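Oxidored_FMN domain-containing protein ([Pseudomonas] geniculata N1, PDB 6L6J) is the 6-hydroxypseudooxynicotine amine oxidase HisD, which carries FMN, a [4Fe-4S] cluster and ADP and probably oxidises its substrate through the flavin. Local coordinates at residues Ser261-Asp266 / Ala352-Ser357; Cys347-Ala352 / Arg361-Pro366. All coordinates share one frame; numbering follows the deposited sequence.

Contact 1 of 2, residues Ser261-Asp266 / Ala352-Ser357. With FMN (flavin mononucleotide), chain B.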
ATOM      1  N   SER A 261      -7.230   2.348  15.023  1.00 44.61           N
ATOM      2  CA  SER A 261      -6.497   1.093  15.348  1.00 46.92           C
ATOM      3  C   SER A 261      -6.902  -0.040  14.394  1.00 46.49           C
ATOM      4  O   SER A 261      -8.105  -0.164  13.976  1.00 43.11           O
ATOM      5  CB  SER A 261      -6.637   0.632  16.776  1.00 53.32           C
ATOM      6  OG  SER A 261      -5.735  -0.452  17.032  1.00 49.65           O
ATOM      7  N   ASP A 262      -5.874  -0.843  14.134  1.00 43.72           N
ATOM      8  CA  ASP A 262      -5.734  -1.933  13.142  1.00 41.72           C
ATOM      9  C   ASP A 262      -5.417  -1.347  11.758  1.00 38.36           C
ATOM     10  O   ASP A 262      -6.158  -0.479  11.276  1.00 38.16           O
ATOM     11  CB  ASP A 262      -6.898  -2.913  13.155  1.00 44.74           C
ATOM     12  CG  ASP A 262      -6.481  -4.289  12.642  1.00 44.31           C
ATOM     13  OD1 ASP A 262      -5.538  -4.877  13.220  1.00 42.77           O
ATOM     14  OD2 ASP A 262      -7.070  -4.744  11.636  1.00 49.59           O
ATOM     15  N   TRP A 263      -4.315  -1.841  11.181  1.00 35.73           N
ATOM     16  CA  TRP A 263      -3.722  -1.385   9.907  1.00 32.98           C
ATOM     17  C   TRP A 263      -4.765  -1.459   8.781  1.00 30.91           C
ATOM     18  O   TRP A 263      -4.753  -0.568   7.925  1.00 32.43           O
ATOM     19  CB  TRP A 263      -2.462  -2.213   9.642  1.00 32.89           C
ATOM     20  CG  TRP A 263      -1.490  -1.600   8.675  1.00 34.95           C
ATOM     21  CD1 TRP A 263      -1.583  -0.390   8.042  1.00 36.11           C
ATOM     22  CD2 TRP A 263      -0.256  -2.189   8.224  1.00 35.19           C
ATOM     23  NE1 TRP A 263      -0.511  -0.202   7.210  1.00 38.04           N
ATOM     24  CE2 TRP A 263       0.310  -1.296   7.290  1.00 35.29           C
ATOM     25  CE3 TRP A 263       0.414  -3.388   8.507  1.00 35.92           C
ATOM     26  CZ2 TRP A 263       1.519  -1.562   6.655  1.00 38.62           C
ATOM     27  CZ3 TRP A 263       1.617  -3.649   7.872  1.00 36.39           C
ATOM     28  CH2 TRP A 263       2.156  -2.749   6.954  1.00 37.19           C
ATOM     29  N   ALA A 264      -5.643  -2.462   8.802  1.00 30.10           N
ATOM     30  CA  ALA A 264      -6.611  -2.777   7.725  1.00 29.01           C
ATOM     31  C   ALA A 264      -7.672  -1.678   7.655  1.00 29.82           C
ATOM     32  O   ALA A 264      -8.285  -1.516   6.566  1.00 28.31           O
ATOM     33  CB  ALA A 264      -7.241  -4.132   7.967  1.00 27.14           C
ATOM     34  N   TRP A 265      -7.867  -0.973   8.783  1.00 30.31           N
ATOM     35  CA  TRP A 265      -8.785   0.190   8.926  1.00 31.70           C
ATOM     36  C   TRP A 265      -8.034   1.531   8.793  1.00 31.54           C
ATOM     37  O   TRP A 265      -8.664   2.546   8.416  1.00 37.13           O
ATOM     38  CB  TRP A 265      -9.519   0.066  10.261  1.00 33.27           C
ATOM     39  CG  TRP A 265     -10.257  -1.221  10.433  1.00 33.25           C
ATOM     40  CD1 TRP A 265      -9.805  -2.361  11.037  1.00 33.45           C
ATOM     41  CD2 TRP A 265     -11.599  -1.497  10.003  1.00 33.04           C
ATOM     42  NE1 TRP A 265     -10.771  -3.334  11.008  1.00 34.57           N
ATOM     43  CE2 TRP A 265     -11.889  -2.825  10.388  1.00 34.61           C
ATOM     44  CE3 TRP A 265     -12.571  -0.763   9.323  1.00 33.55           C
ATOM     45  CZ2 TRP A 265     -13.121  -3.421  10.124  1.00 35.06           C
ATOM     46  CZ3 TRP A 265     -13.782  -1.359   9.054  1.00 37.67           C
ATOM     47  CH2 TRP A 265     -14.059  -2.666   9.461  1.00 34.96           C
ATOM     48  N   ASP A 266      -6.736   1.552   9.082  1.00 31.46           N
ATOM     49  CA  ASP A 266      -5.864   2.757   8.983  1.00 32.48           C
ATOM     50  C   ASP A 266      -5.437   2.984   7.519  1.00 29.17           C
ATOM     51  O   ASP A 266      -5.653   4.072   6.990  1.00 27.25           O
ATOM     52  CB  ASP A 266      -4.647   2.628   9.918  1.00 32.50           C
ATOM     53  CG  ASP A 266      -3.840   3.924  10.058  1.00 31.25           C
ATOM     54  OD1 ASP A 266      -4.461   4.999   9.998  1.00 27.20           O
ATOM     55  OD2 ASP A 266      -2.601   3.839  10.242  1.00 29.18           O
ATOM     56  N   ALA A 352       1.454  -4.794   0.778  1.00 29.48           N
ATOM     57  CA  ALA A 352       1.585  -6.244   0.511  1.00 28.64           C
ATOM     58  C   ALA A 352       3.051  -6.642   0.671  1.00 28.43           C
ATOM     59  O   ALA A 352       3.332  -7.617   1.400  1.00 28.11           O
ATOM     60  CB  ALA A 352       1.047  -6.592  -0.859  1.00 29.58           C
ATOM     61  N   GLU A 353       3.956  -5.915   0.010  1.00 27.68           N
ATOM     62  CA  GLU A 353       5.396  -6.252   0.054  1.00 25.41           C
ATOM     63  C   GLU A 353       5.799  -6.172   1.518  1.00 23.51           C
ATOM     64  O   GLU A 353       6.293  -7.167   2.056  1.00 23.93           O
ATOM     65  CB  GLU A 353       6.198  -5.313  -0.846  1.00 27.43           C
ATOM     66  CG  GLU A 353       5.941  -5.519  -2.328  1.00 28.03           C
ATOM     67  CD  GLU A 353       6.109  -6.957  -2.791  1.00 31.99           C
ATOM     68  OE1 GLU A 353       5.368  -7.360  -3.710  1.00 32.64           O
ATOM     69  OE2 GLU A 353       6.966  -7.690  -2.208  1.00 33.72           O
ATOM     70  N   VAL A 354       5.487  -5.049   2.158  1.00 23.34           N
ATOM     71  CA  VAL A 354       5.887  -4.785   3.574  1.00 24.50           C
ATOM     72  C   VAL A 354       5.351  -5.917   4.461  1.00 24.88           C
ATOM     73  O   VAL A 354       6.088  -6.357   5.377  1.00 25.25           O
ATOM     74  CB  VAL A 354       5.464  -3.390   4.057  1.00 22.29           C
ATOM     75  CG1 VAL A 354       5.727  -3.187   5.542  1.00 20.94           C
ATOM     76  CG2 VAL A 354       6.152  -2.315   3.235  1.00 23.57           C
ATOM     77  N   MET A 355       4.181  -6.478   4.167  1.00 25.90           N
ATOM     78  CA  MET A 355       3.690  -7.548   5.069  1.00 26.86           C
ATOM     79  C   MET A 355       4.181  -8.933   4.697  1.00 24.08           C
ATOM     80  O   MET A 355       3.976  -9.822   5.515  1.00 23.15           O
ATOM     81  CB  MET A 355       2.177  -7.549   5.266  1.00 31.17           C
ATOM     82  CG  MET A 355       1.943  -7.306   6.721  1.00 32.24           C
ATOM     83  SD  MET A 355       0.308  -7.307   7.164  1.00 39.97           S
ATOM     84  CE  MET A 355       0.190  -8.870   8.044  1.00 40.88           C
ATOM     85  N   THR A 356       4.875  -9.075   3.576  1.00 25.92           N
ATOM     86  CA  THR A 356       5.723 -10.248   3.265  1.00 25.68           C
ATOM     87  C   THR A 356       7.179  -9.904   3.594  1.00 27.21           C
ATOM     88  O   THR A 356       8.083 -10.530   2.979  1.00 27.08           O
ATOM     89  CB  THR A 356       5.580 -10.666   1.797  1.00 27.80           C
ATOM     90  OG1 THR A 356       6.216  -9.645   1.021  1.00 27.00           O
ATOM     91  CG2 THR A 356       4.146 -10.901   1.366  1.00 27.52           C
ATOM     92  N   SER A 357       7.405  -8.914   4.474  1.00 27.52           N
ATOM     93  CA  SER A 357       8.750  -8.478   4.953  1.00 26.72           C
ATOM     94  C   SER A 357       9.729  -8.252   3.796  1.00 26.05           C
ATOM     95  O   SER A 357      10.897  -8.563   3.975  1.00 25.16           O
ATOM     96  CB  SER A 357       9.324  -9.484   5.902  1.00 29.42           C
ATOM     97  OG  SER A 357       8.338  -9.948   6.816  1.00 33.04           O
TER
HETATM   98  N1  FMN B 701       2.036   3.360  10.545  1.00 30.60           N
HETATM   99  C2  FMN B 701       2.854   3.313  11.645  1.00 31.69           C
HETATM  100  O2  FMN B 701       2.473   3.895  12.665  1.00 34.56           O
HETATM  101  N3  FMN B 701       4.050   2.711  11.685  1.00 29.69           N
HETATM  102  C4  FMN B 701       4.541   2.086  10.601  1.00 28.54           C
HETATM  103  O4  FMN B 701       5.637   1.531  10.641  1.00 23.32           O
HETATM  104  C4A FMN B 701       3.715   2.055   9.362  1.00 29.52           C
HETATM  105  N5  FMN B 701       4.149   1.437   8.238  1.00 29.28           N
HETATM  106  C5A FMN B 701       3.396   1.505   7.116  1.00 30.51           C
HETATM  107  C6  FMN B 701       3.871   0.936   5.936  1.00 28.75           C
HETATM  108  C7  FMN B 701       3.105   1.028   4.791  1.00 27.65           C
HETATM  109  C7M FMN B 701       3.595   0.362   3.564  1.00 29.78           C
HETATM  110  C8  FMN B 701       1.822   1.742   4.793  1.00 28.42           C
HETATM  111  C8M FMN B 701       0.958   1.820   3.570  1.00 33.08           C
HETATM  112  C9  FMN B 701       1.342   2.310   5.943  1.00 27.87           C
HETATM  113  C9A FMN B 701       2.080   2.237   7.116  1.00 28.46           C
HETATM  114  N10 FMN B 701       1.627   2.853   8.292  1.00 28.02           N
HETATM  115  C10 FMN B 701       2.424   2.771   9.407  1.00 27.22           C
HETATM  116  C1' FMN B 701       0.331   3.599   8.366  1.00 29.24           C
HETATM  117  C2' FMN B 701       0.489   5.001   7.808  1.00 26.33           C
HETATM  118  O2' FMN B 701       1.346   5.703   8.691  1.00 25.77           O
HETATM  119  C3' FMN B 701      -0.811   5.741   7.709  1.00 27.04           C
HETATM  120  O3' FMN B 701      -1.328   5.941   9.025  1.00 29.14           O
HETATM  121  C4' FMN B 701      -1.868   5.043   6.852  1.00 26.57           C
HETATM  122  O4' FMN B 701      -1.268   4.530   5.639  1.00 27.59           O
HETATM  123  C5' FMN B 701      -3.031   5.975   6.543  1.00 22.79           C
HETATM  124  O5' FMN B 701      -2.533   7.076   5.803  1.00 24.04           O
HETATM  125  P   FMN B 701      -2.587   7.072   4.184  1.00 25.80           P
HETATM  126  O1P FMN B 701      -4.053   7.038   3.819  1.00 23.09           O
HETATM  127  O2P FMN B 701      -1.887   8.351   3.843  1.00 26.19           O
HETATM  128  O3P FMN B 701      -1.826   5.830   3.760  1.00 25.32           O
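Trp263 reaches from the short helix 263-266 to Val354 and Met355 at the end of helix 349-355, and on the way its indole passes over the flavin. From CB the ring heads away from the backbone nitrogen (chi1 -160°), a torsion that carries it across the gap between two backbones whose closest CA atoms, those of Trp263 and Met355, are 10.8 Å apart. The nitrogen-bearing side of the indole meets the cofactor first: NE1 stands 3.4 Å from FMN C9, and CZ2 continues along the same ring system at 3.5 Å from FMN C6. The indole is steeply tilted, presenting an edge to the flavin face rather than stacking flat on it. Farther out, CH2 meets Val354 CG1 at 3.9 Å, the methyl lying at the ring edge and in its plane. Val354 divides its branches, for CG2 turns to the flavin methyl C7M, 3.7 Å away. At the next ring atom, CZ3 meets Met355 CG obliquely at 3.8 Å; the bent methionine chain then brings SD, likewise oblique, to the six-membered ring, a Met-aromatic contact 4.9 Å from SD to the Trp263 ring centroid. An alanine in place of Trp263 would probably leave this part of the flavin face without its indole edge and open a gap beside Val354 and Met355. On the same short helix, Asp266 OD2 accepts a 2.7 Å hydrogen bond from the ribityl hydroxyl FMN O3', and His173 NE2 also bonds to this oxygen. Helix 349-355 finishes in a Schellman motif with Ser357 at the C-prime position. Helix 263-266 follows strand 255-261, the sixth of eight barrel strands, after the single residue Asp262, so the arrangement belongs to the FMN pocket of a TIM barrel of the NADH:flavin oxidoreductase family.

Contact 2 of 2, residues Cys347-Ala352 / Arg361-Pro366. With SF4 (iron/sulfur cluster), chain C; FMN (flavin mononucleotide), chain B.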
ATOM      1  N   CYS A 347      -4.492   0.449  -3.839  1.00 26.07           N
ATOM      2  CA  CYS A 347      -4.346  -1.004  -4.178  1.00 26.09           C
ATOM      3  C   CYS A 347      -3.679  -1.750  -3.027  1.00 25.57           C
ATOM      4  O   CYS A 347      -3.843  -3.001  -2.976  1.00 25.45           O
ATOM      5  CB  CYS A 347      -3.520  -1.233  -5.438  1.00 25.77           C
ATOM      6  SG  CYS A 347      -1.878  -0.486  -5.345  1.00 25.74           S
ATOM      7  N   ASN A 348      -2.958  -1.013  -2.173  1.00 25.39           N
ATOM      8  CA  ASN A 348      -2.182  -1.528  -1.008  1.00 25.78           C
ATOM      9  C   ASN A 348      -1.132  -2.571  -1.450  1.00 26.55           C
ATOM     10  O   ASN A 348      -0.750  -3.423  -0.621  1.00 29.46           O
ATOM     11  CB  ASN A 348      -3.110  -2.068   0.077  1.00 24.58           C
ATOM     12  CG  ASN A 348      -3.688  -0.984   0.963  1.00 24.88           C
ATOM     13  OD1 ASN A 348      -3.469   0.203   0.727  1.00 23.22           O
ATOM     14  ND2 ASN A 348      -4.440  -1.383   1.987  1.00 23.71           N
ATOM     15  N   ALA A 349      -0.611  -2.474  -2.674  1.00 24.84           N
ATOM     16  CA  ALA A 349       0.552  -3.265  -3.132  1.00 24.57           C
ATOM     17  C   ALA A 349       1.815  -2.865  -2.338  1.00 26.23           C
ATOM     18  O   ALA A 349       2.711  -3.720  -2.204  1.00 26.35           O
ATOM     19  CB  ALA A 349       0.737  -3.082  -4.620  1.00 24.36           C
ATOM     20  N   CYS A 350       1.898  -1.617  -1.837  1.00 28.04           N
ATOM     21  CA  CYS A 350       2.974  -1.122  -0.922  1.00 27.58           C
ATOM     22  C   CYS A 350       2.917  -1.899   0.405  1.00 28.31           C
ATOM     23  O   CYS A 350       3.937  -2.418   0.877  1.00 28.80           O
ATOM     24  CB  CYS A 350       2.855   0.382  -0.666  1.00 26.88           C
ATOM     25  SG  CYS A 350       1.181   0.973  -0.286  1.00 28.52           S
ATOM     26  N   THR A 351       1.724  -1.982   0.955  1.00 28.89           N
ATOM     27  CA  THR A 351       1.341  -2.766   2.155  1.00 30.82           C
ATOM     28  C   THR A 351       1.740  -4.241   1.959  1.00 31.46           C
ATOM     29  O   THR A 351       2.292  -4.876   2.924  1.00 32.01           O
ATOM     30  CB  THR A 351      -0.156  -2.486   2.387  1.00 29.10           C
ATOM     31  OG1 THR A 351      -0.211  -1.175   2.970  1.00 31.75           O
ATOM     32  CG2 THR A 351      -0.865  -3.487   3.251  1.00 26.09           C
ATOM     33  N   ALA A 352       1.454  -4.794   0.778  1.00 29.48           N
ATOM     34  CA  ALA A 352       1.585  -6.244   0.511  1.00 28.64           C
ATOM     35  C   ALA A 352       3.051  -6.642   0.671  1.00 28.43           C
ATOM     36  O   ALA A 352       3.332  -7.617   1.400  1.00 28.11           O
ATOM     37  CB  ALA A 352       1.047  -6.592  -0.859  1.00 29.58           C
ATOM     38  N   ARG A 361       7.123  -1.365  -2.734  1.00 21.62           N
ATOM     39  CA  ARG A 361       6.908  -0.951  -4.149  1.00 23.29           C
ATOM     40  C   ARG A 361       5.596  -0.164  -4.226  1.00 22.62           C
ATOM     41  O   ARG A 361       4.824  -0.240  -3.262  1.00 21.24           O
ATOM     42  CB  ARG A 361       6.834  -2.160  -5.091  1.00 23.17           C
ATOM     43  CG  ARG A 361       5.483  -2.870  -5.081  1.00 23.40           C
ATOM     44  CD  ARG A 361       5.576  -4.274  -5.627  1.00 24.15           C
ATOM     45  NE  ARG A 361       5.895  -4.275  -7.050  1.00 25.83           N
ATOM     46  CZ  ARG A 361       6.158  -5.370  -7.756  1.00 26.95           C
ATOM     47  NH1 ARG A 361       6.158  -6.554  -7.160  1.00 26.71           N
ATOM     48  NH2 ARG A 361       6.437  -5.273  -9.048  1.00 27.08           N
ATOM     49  N   CYS A 362       5.339   0.494  -5.357  1.00 23.29           N
ATOM     50  CA  CYS A 362       4.099   1.280  -5.624  1.00 24.75           C
ATOM     51  C   CYS A 362       3.621   1.042  -7.060  1.00 25.97           C
ATOM     52  O   CYS A 362       4.422   1.150  -7.998  1.00 27.31           O
ATOM     53  CB  CYS A 362       4.315   2.771  -5.402  1.00 24.45           C
ATOM     54  SG  CYS A 362       2.848   3.781  -5.737  1.00 25.98           S
ATOM     55  N   THR A 363       2.339   0.727  -7.218  1.00 27.82           N
ATOM     56  CA  THR A 363       1.704   0.520  -8.546  1.00 28.99           C
ATOM     57  C   THR A 363       1.864   1.786  -9.414  1.00 28.97           C
ATOM     58  O   THR A 363       2.098   1.645 -10.681  1.00 24.74           O
ATOM     59  CB  THR A 363       0.236   0.144  -8.359  1.00 28.44           C
ATOM     60  OG1 THR A 363       0.256  -0.915  -7.401  1.00 27.35           O
ATOM     61  CG2 THR A 363      -0.430  -0.236  -9.666  1.00 28.71           C
ATOM     62  N   GLN A 364       1.711   2.965  -8.782  1.00 25.19           N
ATOM     63  CA  GLN A 364       1.628   4.259  -9.509  1.00 25.90           C
ATOM     64  C   GLN A 364       3.043   4.764  -9.780  1.00 25.19           C
ATOM     65  O   GLN A 364       3.295   5.222 -10.905  1.00 25.51           O
ATOM     66  CB  GLN A 364       0.838   5.311  -8.729  1.00 26.42           C
ATOM     67  CG  GLN A 364      -0.672   5.290  -8.921  1.00 23.91           C
ATOM     68  CD  GLN A 364      -1.087   5.760 -10.290  1.00 26.46           C
ATOM     69  OE1 GLN A 364      -0.693   5.181 -11.305  1.00 25.92           O
ATOM     70  NE2 GLN A 364      -1.906   6.808 -10.335  1.00 27.27           N
ATOM     71  N   ASN A 365       3.929   4.615  -8.803  1.00 24.56           N
ATOM     72  CA  ASN A 365       5.299   5.186  -8.820  1.00 24.88           C
ATOM     73  C   ASN A 365       6.318   4.048  -8.778  1.00 26.24           C
ATOM     74  O   ASN A 365       6.825   3.725  -7.708  1.00 26.82           O
ATOM     75  CB  ASN A 365       5.439   6.195  -7.672  1.00 23.92           C
ATOM     76  CG  ASN A 365       6.832   6.749  -7.496  1.00 24.23           C
ATOM     77  OD1 ASN A 365       7.630   6.788  -8.450  1.00 24.73           O
ATOM     78  ND2 ASN A 365       7.138   7.136  -6.265  1.00 22.76           N
ATOM     79  N   PRO A 366       6.680   3.419  -9.926  1.00 28.22           N
ATOM     80  CA  PRO A 366       7.691   2.348  -9.938  1.00 29.87           C
ATOM     81  C   PRO A 366       9.014   2.660  -9.197  1.00 30.55           C
ATOM     82  O   PRO A 366       9.654   1.705  -8.712  1.00 29.83           O
ATOM     83  CB  PRO A 366       7.977   2.163 -11.436  1.00 29.53           C
ATOM     84  CG  PRO A 366       6.666   2.545 -12.094  1.00 29.92           C
ATOM     85  CD  PRO A 366       6.139   3.697 -11.266  1.00 27.87           C
TER
HETATM   86 FE1  SF4 C 702      -1.192   1.450  -4.572  1.00 30.88          FE
HETATM   87 FE2  SF4 C 702      -1.093   4.154  -3.224  1.00 28.47          FE
HETATM   88 FE3  SF4 C 702       1.290   3.095  -4.681  1.00 28.81          FE
HETATM   89 FE4  SF4 C 702       0.483   1.913  -2.022  1.00 30.12          FE
HETATM   90  S1  SF4 C 702       0.938   3.822  -2.700  1.00 22.10           S
HETATM   91  S2  SF4 C 702       0.812   1.138  -3.985  1.00 26.82           S
HETATM   92  S3  SF4 C 702      -1.536   2.168  -2.567  1.00 27.41           S
HETATM   93  S4  SF4 C 702      -0.699   3.423  -5.185  1.00 23.77           S
HETATM   94  N1  FMN B 701       2.036   3.360  10.545  1.00 30.60           N
HETATM   95  C2  FMN B 701       2.854   3.313  11.645  1.00 31.69           C
HETATM   96  O2  FMN B 701       2.473   3.895  12.665  1.00 34.56           O
HETATM   97  N3  FMN B 701       4.050   2.711  11.685  1.00 29.69           N
HETATM   98  C4  FMN B 701       4.541   2.086  10.601  1.00 28.54           C
HETATM   99  O4  FMN B 701       5.637   1.531  10.641  1.00 23.32           O
HETATM  100  C4A FMN B 701       3.715   2.055   9.362  1.00 29.52           C
HETATM  101  N5  FMN B 701       4.149   1.437   8.238  1.00 29.28           N
HETATM  102  C5A FMN B 701       3.396   1.505   7.116  1.00 30.51           C
HETATM  103  C6  FMN B 701       3.871   0.936   5.936  1.00 28.75           C
HETATM  104  C7  FMN B 701       3.105   1.028   4.791  1.00 27.65           C
HETATM  105  C7M FMN B 701       3.595   0.362   3.564  1.00 29.78           C
HETATM  106  C8  FMN B 701       1.822   1.742   4.793  1.00 28.42           C
HETATM  107  C8M FMN B 701       0.958   1.820   3.570  1.00 33.08           C
HETATM  108  C9  FMN B 701       1.342   2.310   5.943  1.00 27.87           C
HETATM  109  C9A FMN B 701       2.080   2.237   7.116  1.00 28.46           C
HETATM  110  N10 FMN B 701       1.627   2.853   8.292  1.00 28.02           N
HETATM  111  C10 FMN B 701       2.424   2.771   9.407  1.00 27.22           C
HETATM  112  C1' FMN B 701       0.331   3.599   8.366  1.00 29.24           C
HETATM  113  C2' FMN B 701       0.489   5.001   7.808  1.00 26.33           C
HETATM  114  O2' FMN B 701       1.346   5.703   8.691  1.00 25.77           O
HETATM  115  C3' FMN B 701      -0.811   5.741   7.709  1.00 27.04           C
HETATM  116  O3' FMN B 701      -1.328   5.941   9.025  1.00 29.14           O
HETATM  117  C4' FMN B 701      -1.868   5.043   6.852  1.00 26.57           C
HETATM  118  O4' FMN B 701      -1.268   4.530   5.639  1.00 27.59           O
HETATM  119  C5' FMN B 701      -3.031   5.975   6.543  1.00 22.79           C
HETATM  120  O5' FMN B 701      -2.533   7.076   5.803  1.00 24.04           O
HETATM  121  P   FMN B 701      -2.587   7.072   4.184  1.00 25.80           P
HETATM  122  O1P FMN B 701      -4.053   7.038   3.819  1.00 23.09           O
HETATM  123  O2P FMN B 701      -1.887   8.351   3.843  1.00 26.19           O
HETATM  124  O3P FMN B 701      -1.826   5.830   3.760  1.00 25.32           O
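Cys362 SG is held from several directions: it binds one iron of the cluster (SF4 FE3) at 2.0 Å and accepts the backbone N-H of Asn365 at 3.4 Å, with a weaker bond from Gln364 N. The Asn365 bond is fairly straight, 155° at the hydrogen. With SG anti to the backbone nitrogen (chi1 179°), the thiolate reaches the cluster from the loop 361-366, while Cys347 reaches it from the turn just before helix 349-355 and Cys350 from the first turn of that helix. Cys350 SG binds the iron FE4 at 2.1 Å and Cys347 SG binds the iron FE1 at 2.2 Å; Cys344 is the fourth cysteine of the site. The cluster thus bridges the two segments. Beside it the backbones come close, Cys350 CA making a C-H···O contact with Arg361 O. Arg361 CG comes only loosely near Ala349 O, 4.1 Å away. Asn348 forms a second shell: its OD1 bonds to Arg321 NH1, and the same arginine contacts FMN through NE. Toward the flavin, Thr351 OG1 lies 3.3 Å from the methyl FMN C8M; cluster-bound Cys350 SG is itself 4.0 Å from FMN C8M. Amide N-H groups directed at a thiolate would be expected to draw off some of its negative charge and ease reduction of the cluster, and the nearness of Cys350 SG to the flavin is consistent with electrons passing between the two cofactors, as in related iron-sulfur flavoenzymes.

Overall arrangement
Helix 349-355 serves both contacts, which share Ala352 and have centres 12 Å apart. Its first turn carries Cys350, and the turn before it Cys347, both bound to the cluster in contact 2, while its end meets Trp263 over the flavin in contact 1, so one short helix spans the ground between two redox groups. FMN C8M and the nearest iron, SF4 FE4, are 5.6 Å apart. The contacts also touch directly, Glu353 CG packing on Arg361 CD at 3.5 Å, and Trp263 CZ2 lying 4.1 Å from Thr351 OG1. Beyond the cluster, the side chain of Thr363 is about 10 Å from the bound ADP, placing contact 2 between the barrel and the nucleotide-binding part.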